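Local structure of coenzyme Q-binding protein COQ10 START domain-containing protein (Deinococcus radiodurans R1, 3GGN) at residues R134-L137 and M138-K141. The protein is of unknown function; this piece is its START-like, Bet v 1-type domain, which probably binds a hydrophobic ligand such as a lipid or quinone. Numbering follows the deposited sequence.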
ATOM      1  N   ARG B 134     -11.917   1.932  -4.686  1.00 16.40           N
ATOM      2  CA  ARG B 134     -11.435   3.220  -5.198  1.00 17.43           C
ATOM      3  C   ARG B 134     -10.089   3.578  -4.567  1.00 18.45           C
ATOM      4  O   ARG B 134      -9.133   3.902  -5.270  1.00 20.02           O
ATOM      5  CB  ARG B 134     -12.437   4.347  -4.905  1.00 16.68           C
ATOM      6  CG  ARG B 134     -11.894   5.760  -5.214  1.00 13.82           C
ATOM      7  CD  ARG B 134     -11.504   5.892  -6.673  1.00 17.89           C
ATOM      8  NE  ARG B 134     -12.674   5.771  -7.533  1.00 20.68           N
ATOM      9  CZ  ARG B 134     -13.613   6.704  -7.638  1.00 23.98           C
ATOM     10  NH1 ARG B 134     -13.511   7.828  -6.941  1.00 22.53           N
ATOM     11  NH2 ARG B 134     -14.667   6.502  -8.419  1.00 25.74           N
ATOM     12  N   ASP B 135     -10.016   3.513  -3.241  1.00 19.64           N
ATOM     13  CA  ASP B 135      -8.780   3.825  -2.533  1.00 18.33           C
ATOM     14  C   ASP B 135      -7.632   2.919  -2.994  1.00 18.30           C
ATOM     15  O   ASP B 135      -6.527   3.398  -3.253  1.00 14.90           O
ATOM     16  CB  ASP B 135      -8.962   3.678  -1.014  1.00 18.69           C
ATOM     17  CG  ASP B 135      -9.960   4.678  -0.437  1.00 23.22           C
ATOM     18  OD1 ASP B 135     -10.148   5.755  -1.042  1.00 21.37           O
ATOM     19  OD2 ASP B 135     -10.547   4.389   0.633  1.00 24.71           O
ATOM     20  N   ASP B 136      -7.892   1.616  -3.083  1.00 17.90           N
ATOM     21  CA  ASP B 136      -6.870   0.664  -3.519  1.00 17.55           C
ATOM     22  C   ASP B 136      -6.336   1.016  -4.913  1.00 19.45           C
ATOM     23  O   ASP B 136      -5.117   0.970  -5.167  1.00 17.37           O
ATOM     24  CB  ASP B 136      -7.435  -0.763  -3.550  1.00 19.57           C
ATOM     25  CG  ASP B 136      -7.745  -1.316  -2.165  1.00 21.88           C
ATOM     26  OD1 ASP B 136      -7.239  -0.778  -1.153  1.00 21.39           O
ATOM     27  OD2 ASP B 136      -8.486  -2.319  -2.091  1.00 24.54           O
ATOM     28  N   LEU B 137      -7.246   1.367  -5.818  1.00 17.40           N
ATOM     29  CA  LEU B 137      -6.869   1.721  -7.176  1.00 15.48           C
ATOM     30  C   LEU B 137      -6.071   3.019  -7.236  1.00 15.23           C
ATOM     31  O   LEU B 137      -5.113   3.123  -7.993  1.00 11.78           O
ATOM     32  CB  LEU B 137      -8.114   1.820  -8.063  1.00 16.75           C
ATOM     33  CG  LEU B 137      -8.672   0.447  -8.471  1.00 18.37           C
ATOM     34  CD1 LEU B 137      -9.995   0.609  -9.196  1.00 20.41           C
ATOM     35  CD2 LEU B 137      -7.655  -0.272  -9.366  1.00 17.47           C
ATOM     36  N   MET B 138      -6.462   4.002  -6.434  1.00 17.56           N
ATOM     37  CA  MET B 138      -5.747   5.275  -6.420  1.00 20.05           C
ATOM     38  C   MET B 138      -4.326   5.083  -5.880  1.00 18.73           C
ATOM     39  O   MET B 138      -3.369   5.667  -6.396  1.00 18.27           O
ATOM     40  CB  MET B 138      -6.513   6.309  -5.588  1.00 22.93           C
ATOM     41  CG  MET B 138      -7.801   6.781  -6.245  1.00 30.85           C
ATOM     42  SD  MET B 138      -8.756   7.930  -5.223  1.00 43.65           S
ATOM     43  CE  MET B 138      -8.222   9.502  -5.896  1.00 38.59           C
ATOM     44  N   ARG B 139      -4.177   4.257  -4.850  1.00 18.52           N
ATOM     45  CA  ARG B 139      -2.848   4.016  -4.314  1.00 18.58           C
ATOM     46  C   ARG B 139      -1.999   3.299  -5.363  1.00 16.78           C
ATOM     47  O   ARG B 139      -0.821   3.616  -5.544  1.00 18.65           O
ATOM     48  CB  ARG B 139      -2.926   3.205  -3.013  1.00 20.44           C
ATOM     49  CG  ARG B 139      -3.489   4.038  -1.856  1.00 24.66           C
ATOM     50  CD  ARG B 139      -3.322   3.396  -0.478  1.00 29.55           C
ATOM     51  NE  ARG B 139      -4.219   2.264  -0.275  1.00 33.19           N
ATOM     52  CZ  ARG B 139      -3.903   1.006  -0.557  1.00 35.20           C
ATOM     53  NH1 ARG B 139      -2.703   0.723  -1.047  1.00 36.57           N
ATOM     54  NH2 ARG B 139      -4.790   0.038  -0.367  1.00 35.01           N
ATOM     55  N   PHE B 140      -2.607   2.345  -6.060  1.00 15.33           N
ATOM     56  CA  PHE B 140      -1.925   1.596  -7.112  1.00 15.31           C
ATOM     57  C   PHE B 140      -1.446   2.562  -8.197  1.00 14.21           C
ATOM     58  O   PHE B 140      -0.350   2.410  -8.743  1.00 17.55           O
ATOM     59  CB  PHE B 140      -2.882   0.555  -7.709  1.00 14.45           C
ATOM     60  CG  PHE B 140      -2.317  -0.195  -8.886  1.00 16.63           C
ATOM     61  CD1 PHE B 140      -1.136  -0.923  -8.768  1.00 16.72           C
ATOM     62  CD2 PHE B 140      -2.990  -0.202 -10.111  1.00 16.42           C
ATOM     63  CE1 PHE B 140      -0.632  -1.653  -9.856  1.00 18.08           C
ATOM     64  CE2 PHE B 140      -2.499  -0.925 -11.195  1.00 19.72           C
ATOM     65  CZ  PHE B 140      -1.311  -1.655 -11.064  1.00 17.77           C
ATOM     66  N   LYS B 141      -2.271   3.558  -8.505  1.00 13.27           N
ATOM     67  CA  LYS B 141      -1.922   4.559  -9.508  1.00 14.80           C
ATOM     68  C   LYS B 141      -0.719   5.379  -9.034  1.00 15.67           C
ATOM     69  O   LYS B 141       0.276   5.509  -9.738  1.00 15.32           O
ATOM     70  CB  LYS B 141      -3.110   5.492  -9.747  1.00 17.60           C
ATOM     71  CG  LYS B 141      -2.811   6.659 -10.678  1.00 18.58           C
ATOM     72  CD  LYS B 141      -4.054   7.525 -10.843  1.00 21.43           C
ATOM     73  CE  LYS B 141      -3.865   8.562 -11.937  1.00 24.96           C
ATOM     74  NZ  LYS B 141      -2.694   9.422 -11.674  1.00 25.67           N
TER
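Asp136 and Arg139, three residues apart on one helix, form a salt bridge: OD1 of Asp136 lies 2.7 Å from NH2 of Arg139. The two side chains run alongside each other, their carboxylate and guanidinium planes turned 73° apart, and the bridge runs through NH2 rather than as a flat two-pronged pair. A bend at chi3 (-73°) swings the guanidinium back along the helix, where one face covers CA of Asp136. OD2 of the same carboxylate accepts a hydrogen bond from Thr34 N. A leucine in place of Arg139 would probably leave Asp136 OD1 without its charged mate and the buried carboxylate held less firmly. One turn apart, Arg134 and Met138 make an apolar contact: the thioether SD of Met138 meets CD of Arg134 at 3.7 Å, while the guanidinium of Arg134 reaches on to Asp8. Backbone bonds link each N-H to the carbonyl four residues earlier: Met138 N to Arg134 O (2.9 Å) joins the second pair directly, while Arg139 N is bonded to Asp135 O (3.0 Å) and Phe140 N to Asp136 O (3.0 Å). In this Bet v 1-like fold, Leu137 and Phe140 of C-terminal helix 130-146 pack against strand 4-12 and helix 16-24, Phe140 meeting Trp23 edge-to-face, whereas Arg139 approaches Arg139 of the second subunit.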